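PDB 3BY9: sensor protein from Vibrio cholerae, which senses C4-dicarboxylates such as succinate through this extracytoplasmic domain and probably, as a histidine kinase, passes the signal on by ATP-dependent histidine phosphorylation. Local coordinates for residues 99-105 with 118-124; 127-133 with 146-152; 170-176 with 199-205. All blocks are in the same frame, centred on the assembly; numbering follows the deposited sequence.

Contact 1: residues 99-105 with 118-124. With SIN (succinic acid), chain E.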
loop_
_atom_site.group_PDB
_atom_site.type_symbol
_atom_site.label_atom_id
_atom_site.label_comp_id
_atom_site.label_asym_id
_atom_site.label_seq_id
_atom_site.Cartn_x
_atom_site.Cartn_y
_atom_site.Cartn_z
ATOM N N ARG A 99 -0.518 18.546 9.105
ATOM C CA ARG A 99 -1.518 17.484 9.327
ATOM C C ARG A 99 -0.898 16.482 10.272
ATOM O O ARG A 99 0.303 16.202 10.161
ATOM C CB ARG A 99 -1.842 16.737 8.009
ATOM C CG ARG A 99 -2.261 17.622 6.869
ATOM C CD ARG A 99 -3.503 18.403 7.192
ATOM N NE ARG A 99 -4.173 18.850 5.973
ATOM C CZ ARG A 99 -5.117 18.158 5.336
ATOM N NH1 ARG A 99 -5.513 16.976 5.790
ATOM N NH2 ARG A 99 -5.685 18.660 4.244
ATOM N N ASN A 100 -1.727 15.898 11.147
ATOM C CA ASN A 100 -1.228 14.936 12.126
ATOM C C ASN A 100 -1.580 13.531 11.700
ATOM O O ASN A 100 -2.742 13.277 11.311
ATOM C CB ASN A 100 -1.812 15.313 13.500
ATOM C CG ASN A 100 -1.292 14.409 14.600
ATOM O OD1 ASN A 100 -1.677 13.249 14.673
ATOM N ND2 ASN A 100 -0.420 14.941 15.442
ATOM N N PHE A 101 -0.597 12.602 11.729
ATOM C CA PHE A 101 -0.839 11.211 11.298
ATOM C C PHE A 101 -0.547 10.205 12.423
ATOM O O PHE A 101 -0.174 9.069 12.150
ATOM C CB PHE A 101 0.029 10.901 10.082
ATOM C CG PHE A 101 -0.322 11.771 8.881
ATOM C CD1 PHE A 101 -1.584 11.703 8.332
ATOM C CD2 PHE A 101 0.587 12.684 8.366
ATOM C CE1 PHE A 101 -1.974 12.568 7.257
ATOM C CE2 PHE A 101 0.224 13.547 7.281
ATOM C CZ PHE A 101 -1.072 13.482 6.742
ATOM N N ALA A 102 -0.705 10.650 13.673
ATOM C CA ALA A 102 -0.408 9.722 14.797
ATOM C C ALA A 102 -1.341 8.539 14.747
ATOM O O ALA A 102 -1.036 7.497 15.309
ATOM C CB ALA A 102 -0.575 10.442 16.155
ATOM N N TRP A 103 -2.497 8.713 14.097
ATOM C CA TRP A 103 -3.494 7.662 13.955
ATOM C C TRP A 103 -3.117 6.604 12.899
ATOM O O TRP A 103 -3.752 5.499 12.828
ATOM C CB TRP A 103 -4.861 8.306 13.614
ATOM C CG TRP A 103 -4.842 9.155 12.370
ATOM C CD1 TRP A 103 -4.494 10.505 12.282
ATOM C CD2 TRP A 103 -5.138 8.727 11.022
ATOM N NE1 TRP A 103 -4.545 10.900 10.938
ATOM C CE2 TRP A 103 -4.938 9.844 10.165
ATOM C CE3 TRP A 103 -5.552 7.512 10.459
ATOM C CZ2 TRP A 103 -5.140 9.769 8.774
ATOM C CZ3 TRP A 103 -5.755 7.444 9.060
ATOM C CH2 TRP A 103 -5.546 8.564 8.250
ATOM N N ARG A 104 -2.082 6.876 12.106
ATOM C CA ARG A 104 -1.679 5.900 11.090
ATOM C C ARG A 104 -0.732 4.864 11.656
ATOM O O ARG A 104 0.216 5.197 12.363
ATOM C CB ARG A 104 -0.941 6.563 9.936
ATOM C CG ARG A 104 -1.827 7.201 8.929
ATOM C CD ARG A 104 -2.598 6.150 8.075
ATOM N NE ARG A 104 -3.024 6.764 6.797
ATOM C CZ ARG A 104 -4.084 6.373 6.087
ATOM N NH1 ARG A 104 -4.846 5.364 6.493
ATOM N NH2 ARG A 104 -4.438 7.079 4.994
ATOM N N PRO A 105 -0.916 3.606 11.282
ATOM C CA PRO A 105 -0.001 2.574 11.815
ATOM C C PRO A 105 1.464 2.822 11.498
ATOM O O PRO A 105 2.329 2.514 12.302
ATOM C CB PRO A 105 -0.500 1.308 11.131
ATOM C CG PRO A 105 -2.011 1.528 11.118
ATOM C CD PRO A 105 -2.118 2.997 10.656
ATOM N N TYR A 118 3.329 0.072 5.204
ATOM C CA TYR A 118 1.874 0.067 5.278
ATOM C C TYR A 118 1.314 0.453 3.922
ATOM O O TYR A 118 2.023 1.004 3.112
ATOM C CB TYR A 118 1.447 1.166 6.273
ATOM C CG TYR A 118 -0.027 1.148 6.678
ATOM C CD1 TYR A 118 -0.578 0.019 7.344
ATOM C CD2 TYR A 118 -0.837 2.259 6.467
ATOM C CE1 TYR A 118 -1.898 0.015 7.773
ATOM C CE2 TYR A 118 -2.175 2.284 6.902
ATOM C CZ TYR A 118 -2.684 1.149 7.555
ATOM O OH TYR A 118 -3.967 1.196 8.036
ATOM N N PHE A 119 0.046 0.124 3.649
ATOM C CA PHE A 119 -0.546 0.594 2.380
ATOM C C PHE A 119 -1.896 1.171 2.761
ATOM O O PHE A 119 -2.511 0.720 3.738
ATOM C CB PHE A 119 -0.684 -0.554 1.325
ATOM C CG PHE A 119 -1.378 -1.781 1.839
ATOM C CD1 PHE A 119 -2.764 -1.870 1.817
ATOM C CD2 PHE A 119 -0.646 -2.835 2.370
ATOM C CE1 PHE A 119 -3.421 -3.019 2.330
ATOM C CE2 PHE A 119 -1.298 -3.970 2.881
ATOM C CZ PHE A 119 -2.685 -4.047 2.853
ATOM N N ALA A 120 -2.346 2.193 2.030
ATOM C CA ALA A 120 -3.585 2.829 2.385
ATOM C C ALA A 120 -4.045 3.776 1.305
ATOM O O ALA A 120 -3.300 4.090 0.374
ATOM C CB ALA A 120 -3.368 3.678 3.648
ATOM N N LEU A 121 -5.284 4.252 1.506
ATOM C CA LEU A 121 -5.817 5.332 0.663
ATOM C C LEU A 121 -5.440 6.611 1.398
ATOM O O LEU A 121 -5.813 6.797 2.557
ATOM C CB LEU A 121 -7.355 5.224 0.563
ATOM C CG LEU A 121 -7.999 6.438 -0.141
ATOM C CD1 LEU A 121 -7.575 6.530 -1.611
ATOM C CD2 LEU A 121 -9.529 6.264 -0.106
ATOM N N GLY A 122 -4.640 7.475 0.752
ATOM C CA GLY A 122 -4.160 8.708 1.359
ATOM C C GLY A 122 -5.245 9.683 1.791
ATOM O O GLY A 122 -6.110 10.038 1.006
ATOM N N SER A 123 -5.128 10.166 3.036
ATOM C CA SER A 123 -6.134 11.046 3.608
ATOM C C SER A 123 -6.128 12.476 3.121
ATOM O O SER A 123 -7.172 13.125 3.119
ATOM C CB SER A 123 -6.012 11.057 5.130
ATOM O OG SER A 123 -4.826 11.719 5.509
ATOM N N THR A 124 -4.975 12.989 2.744
ATOM C CA THR A 124 -4.925 14.386 2.304
ATOM C C THR A 124 -4.946 14.416 0.800
ATOM O O THR A 124 -5.633 15.253 0.179
ATOM C CB THR A 124 -3.640 15.060 2.814
ATOM O OG1 THR A 124 -3.612 15.029 4.259
ATOM C CG2 THR A 124 -3.576 16.519 2.335
HETATM C C1 SIN E . -1.700 11.092 2.226
HETATM O O1 SIN E . -1.059 10.068 1.810
HETATM O O2 SIN E . -2.558 11.676 1.506
HETATM C C2 SIN E . -1.458 11.649 3.634
HETATM C C3 SIN E . -0.752 10.630 4.545
HETATM C C4 SIN E . -1.658 9.507 5.012
HETATM O O3 SIN E . -1.163 8.607 5.757
HETATM O O4 SIN E . -2.863 9.479 4.625
HETATM O O HOH W 1 -4.926 3.695 8.812
#
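Arg-104 carries the link to 118-124, its guanidinium lying between that strand end and one carboxylate of the bound succinate. CB leaves the backbone neither toward nor away from the strand. The chain then folds down: CG stands beside the backbone N (chi1 -81°) and a bend at chi2 turns it toward the ligand. CG passes over the rim of the Trp-103 ring and near succinate O3, and CD runs between O3 and Tyr-118 CE2. At the end, NE donates to succinate O3 (2.8 Å) and NH2 to succinate O4 (2.9 Å), both nearly straight, a two-pronged grip along the guanidinium edge. NH2 also gives a more bent bond (139°) to Leu-121 O at 2.8 Å, from above that carbonyl's plane. NH1 donates to a water that also bonds Tyr-118 OH. Trp-103 CH2 lies over the centre of one guanidinium face and Ala-120 CB toward the rim of the other, a sandwich that helps to fix how the group is turned. Ser-123 N reaches succinate O4 at 2.9 Å and Thr-124 N reaches O2, on the other carboxylate, at 3.0 Å, while the Phe-101 face covers the ligand's C3. Farther along, Pro-105 CD sits over the Tyr-118 ring, 4.1 Å from its centroid, in a CH-pi contact. Arg-104 is the N-cap of helix 105-110, whose Tyr-106 also binds the succinate. Strand 118-121 is the end of edge strand 116-121 in the five-stranded antiparallel sheet, bonded on its inner side to strand 128-138.

Contact 2: residues 127-133 with 146-152. With SIN (succinic acid), chain E.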
loop_
_atom_site.group_PDB
_atom_site.type_symbol
_atom_site.label_atom_id
_atom_site.label_comp_id
_atom_site.label_asym_id
_atom_site.label_seq_id
_atom_site.Cartn_x
_atom_site.Cartn_y
_atom_site.Cartn_z
ATOM N N GLN A 127 -5.048 9.676 -2.748
ATOM C CA GLN A 127 -4.343 8.748 -3.612
ATOM C C GLN A 127 -3.825 7.542 -2.860
ATOM O O GLN A 127 -3.269 7.691 -1.759
ATOM C CB GLN A 127 -3.159 9.469 -4.270
ATOM C CG GLN A 127 -3.600 10.509 -5.333
ATOM C CD GLN A 127 -4.359 9.864 -6.511
ATOM O OE1 GLN A 127 -3.851 8.944 -7.169
ATOM N NE2 GLN A 127 -5.574 10.350 -6.775
ATOM N N ARG A 128 -3.978 6.344 -3.428
ATOM C CA ARG A 128 -3.426 5.179 -2.724
ATOM C C ARG A 128 -1.885 5.252 -2.722
ATOM O O ARG A 128 -1.269 5.825 -3.622
ATOM C CB ARG A 128 -3.774 3.880 -3.477
ATOM C CG ARG A 128 -5.255 3.472 -3.449
ATOM C CD ARG A 128 -5.481 2.266 -4.377
ATOM N NE ARG A 128 -5.304 2.675 -5.774
ATOM C CZ ARG A 128 -4.912 1.868 -6.760
ATOM N NH1 ARG A 128 -4.661 0.586 -6.527
ATOM N NH2 ARG A 128 -4.709 2.359 -7.990
ATOM N N GLY A 129 -1.272 4.610 -1.734
ATOM C CA GLY A 129 0.164 4.553 -1.701
ATOM C C GLY A 129 0.672 3.389 -0.881
ATOM O O GLY A 129 -0.092 2.737 -0.143
ATOM N N TYR A 130 1.954 3.088 -1.069
ATOM C CA TYR A 130 2.610 2.111 -0.222
ATOM C C TYR A 130 3.561 3.031 0.591
ATOM O O TYR A 130 4.331 3.802 0.016
ATOM C CB TYR A 130 3.444 1.137 -1.033
ATOM C CG TYR A 130 3.758 -0.087 -0.219
ATOM C CD1 TYR A 130 2.838 -1.110 -0.093
ATOM C CD2 TYR A 130 4.937 -0.149 0.528
ATOM C CE1 TYR A 130 3.049 -2.187 0.776
ATOM C CE2 TYR A 130 5.171 -1.214 1.392
ATOM C CZ TYR A 130 4.236 -2.221 1.519
ATOM O OH TYR A 130 4.450 -3.233 2.447
ATOM N N TYR A 131 3.563 2.865 1.913
ATOM C CA TYR A 131 4.332 3.734 2.787
ATOM C C TYR A 131 5.438 3.017 3.517
ATOM O O TYR A 131 5.206 1.920 4.050
ATOM C CB TYR A 131 3.401 4.341 3.867
ATOM C CG TYR A 131 2.226 5.161 3.342
ATOM C CD1 TYR A 131 2.203 6.539 3.463
ATOM C CD2 TYR A 131 1.096 4.536 2.792
ATOM C CE1 TYR A 131 1.093 7.304 3.051
ATOM C CE2 TYR A 131 -0.014 5.296 2.388
ATOM C CZ TYR A 131 -0.008 6.651 2.516
ATOM O OH TYR A 131 -1.080 7.396 2.085
ATOM N N TYR A 132 6.641 3.625 3.515
ATOM C CA TYR A 132 7.756 3.086 4.315
ATOM C C TYR A 132 8.101 4.166 5.349
ATOM O O TYR A 132 8.231 5.348 4.999
ATOM C CB TYR A 132 8.987 2.847 3.446
ATOM C CG TYR A 132 8.852 1.588 2.607
ATOM C CD1 TYR A 132 8.993 0.336 3.199
ATOM C CD2 TYR A 132 8.595 1.679 1.257
ATOM C CE1 TYR A 132 8.887 -0.835 2.431
ATOM C CE2 TYR A 132 8.491 0.530 0.468
ATOM C CZ TYR A 132 8.642 -0.693 1.054
ATOM O OH TYR A 132 8.589 -1.804 0.251
ATOM N N ALA A 133 8.291 3.772 6.607
ATOM C CA ALA A 133 8.588 4.766 7.642
ATOM C C ALA A 133 9.755 4.289 8.497
ATOM O O ALA A 133 10.043 3.068 8.583
ATOM C CB ALA A 133 7.329 4.975 8.522
ATOM N N ILE A 146 10.429 9.585 9.601
ATOM C CA ILE A 146 10.506 10.022 8.185
ATOM C C ILE A 146 9.748 8.951 7.368
ATOM O O ILE A 146 9.853 7.738 7.638
ATOM C CB ILE A 146 12.001 10.171 7.768
ATOM C CG1 ILE A 146 12.095 10.512 6.267
ATOM C CG2 ILE A 146 12.771 8.877 7.956
ATOM C CD1 ILE A 146 11.509 11.869 5.891
ATOM N N VAL A 147 8.954 9.422 6.392
ATOM C CA VAL A 147 8.082 8.542 5.599
ATOM C C VAL A 147 8.272 8.782 4.121
ATOM O O VAL A 147 8.432 9.925 3.686
ATOM C CB VAL A 147 6.595 8.865 5.890
ATOM C CG1 VAL A 147 5.692 7.838 5.161
ATOM C CG2 VAL A 147 6.311 8.801 7.432
ATOM N N VAL A 148 8.296 7.701 3.360
ATOM C CA VAL A 148 8.319 7.839 1.894
ATOM C C VAL A 148 7.029 7.119 1.427
ATOM O O VAL A 148 6.790 5.988 1.829
ATOM C CB VAL A 148 9.537 7.097 1.324
ATOM C CG1 VAL A 148 9.399 6.927 -0.225
ATOM C CG2 VAL A 148 10.801 7.955 1.561
ATOM N N LYS A 149 6.233 7.776 0.581
ATOM C CA LYS A 149 5.014 7.178 0.026
ATOM C C LYS A 149 5.241 6.982 -1.462
ATOM O O LYS A 149 5.612 7.914 -2.164
ATOM C CB LYS A 149 3.824 8.112 0.245
ATOM C CG LYS A 149 2.528 7.600 -0.379
ATOM C CD LYS A 149 1.435 8.695 -0.272
ATOM C CE LYS A 149 0.107 8.159 -0.901
ATOM N NZ LYS A 149 -0.917 9.280 -0.851
HETATM N N MSE A 150 4.993 5.751 -1.899
HETATM C CA MSE A 150 5.182 5.346 -3.304
HETATM C C MSE A 150 3.831 5.185 -3.974
HETATM O O MSE A 150 2.932 4.563 -3.414
HETATM C CB MSE A 150 5.938 3.976 -3.372
HETATM C CG MSE A 150 6.340 3.620 -4.790
HETATM SE SE MSE A 150 6.740 1.671 -4.836
HETATM C CE MSE A 150 4.885 1.034 -4.706
ATOM N N ASP A 151 3.702 5.732 -5.186
ATOM C CA ASP A 151 2.478 5.614 -5.986
ATOM C C ASP A 151 2.485 4.158 -6.447
ATOM O O ASP A 151 3.556 3.569 -6.628
ATOM C CB ASP A 151 2.615 6.563 -7.188
ATOM C CG ASP A 151 1.431 6.524 -8.120
ATOM O OD1 ASP A 151 0.356 7.057 -7.746
ATOM O OD2 ASP A 151 1.584 5.962 -9.234
ATOM N N LEU A 152 1.300 3.611 -6.678
ATOM C CA LEU A 152 1.168 2.199 -7.092
ATOM C C LEU A 152 1.147 1.942 -8.587
ATOM O O LEU A 152 1.079 0.785 -9.013
ATOM C CB LEU A 152 -0.113 1.645 -6.543
ATOM C CG LEU A 152 -0.211 1.839 -5.038
ATOM C CD1 LEU A 152 -1.512 1.255 -4.561
ATOM C CD2 LEU A 152 0.956 1.156 -4.344
HETATM C C1 SIN E . -1.700 11.092 2.226
HETATM O O1 SIN E . -1.059 10.068 1.810
HETATM O O2 SIN E . -2.558 11.676 1.506
HETATM C C2 SIN E . -1.458 11.649 3.634
HETATM C C3 SIN E . -0.752 10.630 4.545
HETATM C C4 SIN E . -1.658 9.507 5.012
HETATM O O3 SIN E . -1.163 8.607 5.757
HETATM O O4 SIN E . -2.863 9.479 4.625
HETATM O O HOH W 2 -1.102 5.205 -6.269
#
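Lys-149 and Tyr-131 are a non-hydrogen-bonded pair of neighbouring antiparallel strands, and their side chains run alongside each other to the same succinate oxygen. Fully stretched from CG onward, with CG anti to the backbone N (chi1 177°), the lysine lays CG over the tyrosine face, 4.0 Å from the ring centroid, in a CH-pi contact. Tyr-131 OH donates to succinate O1 at 2.7 Å, the oxygen lying in the ring plane. Lys-149 NZ gives one bond to the same O1 (2.8 Å) and another to Gln-127 O (3.0 Å), approaching that carbonyl from above its plane, so a buried ammonium is held by the ligand and by the protein backbone. Two donors on O1 would probably favour the ionised form of that carboxylate. Gly-129 lets the lysine pass, its CA 3.7 Å from Lys-149 CE. These strands form the hairpin 128-138/141-150 of a PAS-like five-stranded antiparallel sheet, in which 141-150 is the middle strand. Tyr-130 with Met-150, a selenomethionine here, and Tyr-132 with Val-148 are the hydrogen-bonded pairs, each exchanging two N-H to O bonds. On their face of the sheet, Tyr-130 CB touches Met-150 CE, while Tyr-130 OH finds Gln-117 beyond the hairpin. Where the strands part, one water donates to Arg-128 O (2.7 Å) and Asp-151 OD1 (2.8 Å) and accepts from Leu-152 N. Asp-151 OD2 turns to Ser-153 OG at the start of the next helix. Arg-128 sends NH1 to Glu-156 in a salt bridge and to Phe-176 O, and Leu-152 CD1 packs across its chain, 3.6 Å from Arg-128 CB.

Contact 3: residues 170-176 with 199-205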
loop_
_atom_site.group_PDB
_atom_site.type_symbol
_atom_site.label_atom_id
_atom_site.label_comp_id
_atom_site.label_asym_id
_atom_site.label_seq_id
_atom_site.Cartn_x
_atom_site.Cartn_y
_atom_site.Cartn_z
ATOM N N ASP A 170 -6.099 -7.580 0.953
ATOM C CA ASP A 170 -5.610 -7.465 2.329
ATOM C C ASP A 170 -6.239 -8.587 3.154
ATOM O O ASP A 170 -6.881 -9.504 2.617
ATOM C CB ASP A 170 -5.945 -6.082 2.916
ATOM C CG ASP A 170 -7.434 -5.864 3.179
ATOM O OD1 ASP A 170 -8.254 -6.806 3.148
ATOM O OD2 ASP A 170 -7.797 -4.693 3.451
ATOM N N ASP A 171 -6.051 -8.526 4.478
ATOM C CA ASP A 171 -6.595 -9.583 5.326
ATOM C C ASP A 171 -8.112 -9.803 5.364
ATOM O O ASP A 171 -8.551 -10.899 5.755
ATOM C CB ASP A 171 -6.063 -9.426 6.749
ATOM C CG ASP A 171 -4.578 -9.662 6.828
ATOM O OD1 ASP A 171 -4.037 -10.408 5.979
ATOM O OD2 ASP A 171 -3.945 -9.105 7.756
ATOM N N HIS A 172 -8.910 -8.788 5.009
ATOM C CA HIS A 172 -10.386 -8.907 4.939
ATOM C C HIS A 172 -10.818 -9.173 3.505
ATOM O O HIS A 172 -12.012 -9.079 3.164
ATOM C CB HIS A 172 -11.070 -7.599 5.369
ATOM C CG HIS A 172 -10.973 -7.321 6.829
ATOM N ND1 HIS A 172 -11.677 -8.042 7.770
ATOM C CD2 HIS A 172 -10.248 -6.408 7.516
ATOM C CE1 HIS A 172 -11.393 -7.580 8.977
ATOM N NE2 HIS A 172 -10.529 -6.587 8.851
ATOM N N GLN A 173 -9.838 -9.486 2.653
ATOM C CA GLN A 173 -10.032 -9.719 1.246
ATOM C C GLN A 173 -10.489 -8.462 0.521
ATOM O O GLN A 173 -11.186 -8.526 -0.502
ATOM C CB GLN A 173 -10.999 -10.904 0.970
ATOM C CG GLN A 173 -10.756 -12.143 1.820
ATOM C CD GLN A 173 -9.334 -12.724 1.712
ATOM O OE1 GLN A 173 -8.943 -13.612 2.492
ATOM N NE2 GLN A 173 -8.563 -12.235 0.761
ATOM N N VAL A 174 -10.142 -7.294 1.057
ATOM C CA VAL A 174 -10.452 -6.085 0.295
ATOM C C VAL A 174 -9.388 -5.955 -0.829
ATOM O O VAL A 174 -8.170 -6.129 -0.602
ATOM C CB VAL A 174 -10.412 -4.813 1.184
ATOM C CG1 VAL A 174 -10.664 -3.551 0.320
ATOM C CG2 VAL A 174 -11.515 -4.907 2.269
ATOM N N VAL A 175 -9.860 -5.643 -2.035
ATOM C CA VAL A 175 -8.988 -5.463 -3.206
ATOM C C VAL A 175 -8.339 -4.086 -3.139
ATOM O O VAL A 175 -9.017 -3.070 -3.234
ATOM C CB VAL A 175 -9.820 -5.633 -4.505
ATOM C CG1 VAL A 175 -8.947 -5.353 -5.712
ATOM C CG2 VAL A 175 -10.323 -7.098 -4.586
ATOM N N PHE A 176 -7.009 -4.059 -2.930
ATOM C CA PHE A 176 -6.262 -2.807 -2.816
ATOM C C PHE A 176 -5.575 -2.439 -4.137
ATOM O O PHE A 176 -5.363 -1.259 -4.387
ATOM C CB PHE A 176 -5.217 -2.922 -1.705
ATOM C CG PHE A 176 -4.434 -1.687 -1.522
ATOM C CD1 PHE A 176 -5.062 -0.524 -1.113
ATOM C CD2 PHE A 176 -3.093 -1.663 -1.831
ATOM C CE1 PHE A 176 -4.356 0.689 -1.011
ATOM C CE2 PHE A 176 -2.363 -0.462 -1.739
ATOM C CZ PHE A 176 -3.004 0.712 -1.328
ATOM N N ILE A 199 -12.973 -2.264 9.544
ATOM C CA ILE A 199 -12.237 -1.652 8.432
ATOM C C ILE A 199 -12.419 -0.157 8.489
ATOM O O ILE A 199 -11.461 0.611 8.348
ATOM C CB ILE A 199 -12.723 -2.197 7.041
ATOM C CG1 ILE A 199 -12.394 -3.697 6.924
ATOM C CG2 ILE A 199 -12.084 -1.372 5.903
ATOM C CD1 ILE A 199 -13.169 -4.415 5.804
ATOM N N ARG A 200 -13.653 0.281 8.737
ATOM C CA ARG A 200 -13.925 1.697 8.801
ATOM C C ARG A 200 -13.137 2.362 9.927
ATOM O O ARG A 200 -12.551 3.428 9.726
ATOM C CB ARG A 200 -15.438 1.947 8.997
ATOM C CG ARG A 200 -15.802 3.428 9.122
ATOM C CD ARG A 200 -15.466 4.206 7.837
ATOM N NE ARG A 200 -16.054 3.597 6.653
ATOM C CZ ARG A 200 -17.290 3.815 6.215
ATOM N NH1 ARG A 200 -18.100 4.649 6.864
ATOM N NH2 ARG A 200 -17.711 3.191 5.119
ATOM N N GLN A 201 -13.113 1.741 11.104
ATOM C CA GLN A 201 -12.390 2.316 12.228
ATOM C C GLN A 201 -10.897 2.436 11.968
ATOM O O GLN A 201 -10.273 3.406 12.419
ATOM C CB GLN A 201 -12.637 1.517 13.520
ATOM C CG GLN A 201 -14.112 1.545 13.936
ATOM C CD GLN A 201 -14.783 2.920 13.752
ATOM O OE1 GLN A 201 -15.983 2.997 13.479
ATOM N NE2 GLN A 201 -14.016 4.001 13.913
ATOM N N SER A 202 -10.335 1.475 11.240
ATOM C CA SER A 202 -8.887 1.524 10.936
ATOM C C SER A 202 -8.512 2.699 10.076
ATOM O O SER A 202 -7.349 3.167 10.134
ATOM C CB SER A 202 -8.416 0.263 10.217
ATOM O OG SER A 202 -8.819 0.246 8.838
ATOM N N GLN A 203 -9.471 3.186 9.290
ATOM C CA GLN A 203 -9.267 4.285 8.358
ATOM C C GLN A 203 -8.236 3.994 7.268
ATOM O O GLN A 203 -7.829 4.925 6.556
ATOM C CB GLN A 203 -8.914 5.603 9.090
ATOM C CG GLN A 203 -10.139 6.250 9.804
ATOM C CD GLN A 203 -11.157 6.892 8.848
ATOM O OE1 GLN A 203 -10.869 7.865 8.143
ATOM N NE2 GLN A 203 -12.369 6.343 8.835
ATOM N N GLN A 204 -7.906 2.715 7.108
ATOM C CA GLN A 204 -6.963 2.293 6.071
ATOM C C GLN A 204 -7.473 2.732 4.705
ATOM O O GLN A 204 -6.662 3.124 3.860
ATOM C CB GLN A 204 -6.776 0.787 6.086
ATOM C CG GLN A 204 -5.647 0.297 5.121
ATOM C CD GLN A 204 -5.147 -1.074 5.515
ATOM O OE1 GLN A 204 -5.887 -1.858 6.139
ATOM N NE2 GLN A 204 -3.899 -1.398 5.153
ATOM N N TYR A 205 -8.800 2.671 4.503
ATOM C CA TYR A 205 -9.415 3.135 3.242
ATOM C C TYR A 205 -10.347 4.317 3.554
ATOM O O TYR A 205 -11.367 4.511 2.871
ATOM C CB TYR A 205 -10.206 2.005 2.556
ATOM C CG TYR A 205 -9.378 0.759 2.413
ATOM C CD1 TYR A 205 -8.192 0.769 1.659
ATOM C CD2 TYR A 205 -9.700 -0.390 3.105
ATOM C CE1 TYR A 205 -7.359 -0.346 1.617
ATOM C CE2 TYR A 205 -8.895 -1.486 3.070
ATOM C CZ TYR A 205 -7.713 -1.466 2.318
ATOM O OH TYR A 205 -6.915 -2.574 2.261
#
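Asp-170 opens a type I turn that runs to Gln-173 and faces Tyr-205, three residues beyond helix 193-202, which gives way at Gln-203 with positive phi. Asp-170 OD1 accepts from His-172 N at 2.8 Å, which makes an Asx turn, and also from Val-174 N at 2.9 Å, the two donors arriving from opposite faces of the carboxylate plane. The turn joins strands 165-169 and 175-176 in the second PAS-like subdomain, the one built on the four-stranded sheet. With CG held between backbone N and carbonyl carbon (chi1 70°), the carboxylate divides its work, OD1 tying the turn and OD2 reaching across. Tyr-205 OH, coming from the opposite direction, donates to OD2 on the anti side, 32° out of the carboxylate plane, in a short 2.6 Å bond. Both oxygens of this buried acid thus have donors, which probably supports its charged form. Around the bond the packing is apolar. Val-174 divides likewise: CG1 meets the tyrosine at CE2 (3.9 Å), and CG2 meets Ile-199 CD1 (3.9 Å). The far edge of the Tyr-205 ring, at CE1, touches Phe-176 CD1 (3.6 Å). Phe-119 of strand 116-121 touches Phe-176 and Tyr-205, and its carbonyl takes the Gln-204 amide. At the helix end Ser-202 OG accepts from Gln-204 N at 3.1 Å, an ST turn, and gives its own proton to Ile-199 O at 2.7 Å.

How the contacts relate
Contact 2 is the most central and most fully buried: a sheet interior of regular backbone pairing with a lysine, probably charged, let into it. Contact 1 is partly exposed, joining a loop to the edge strand of that same sheet, with Tyr-118 O bonded to Tyr-131 N. The two close on one succinate, contact 1 supplying an arginine and backbone amides, contact 2 a phenol and an ammonium. Contact 3, also buried but ligand-free, belongs to the other subdomain and combines a buried acid–phenol bond with apolar packing. It borders both: Gln-204 pairs with Leu-121 of contact 1, and Phe-176 packs on Leu-152 of contact 2, consistent with a subdomain boundary close to the ligand site.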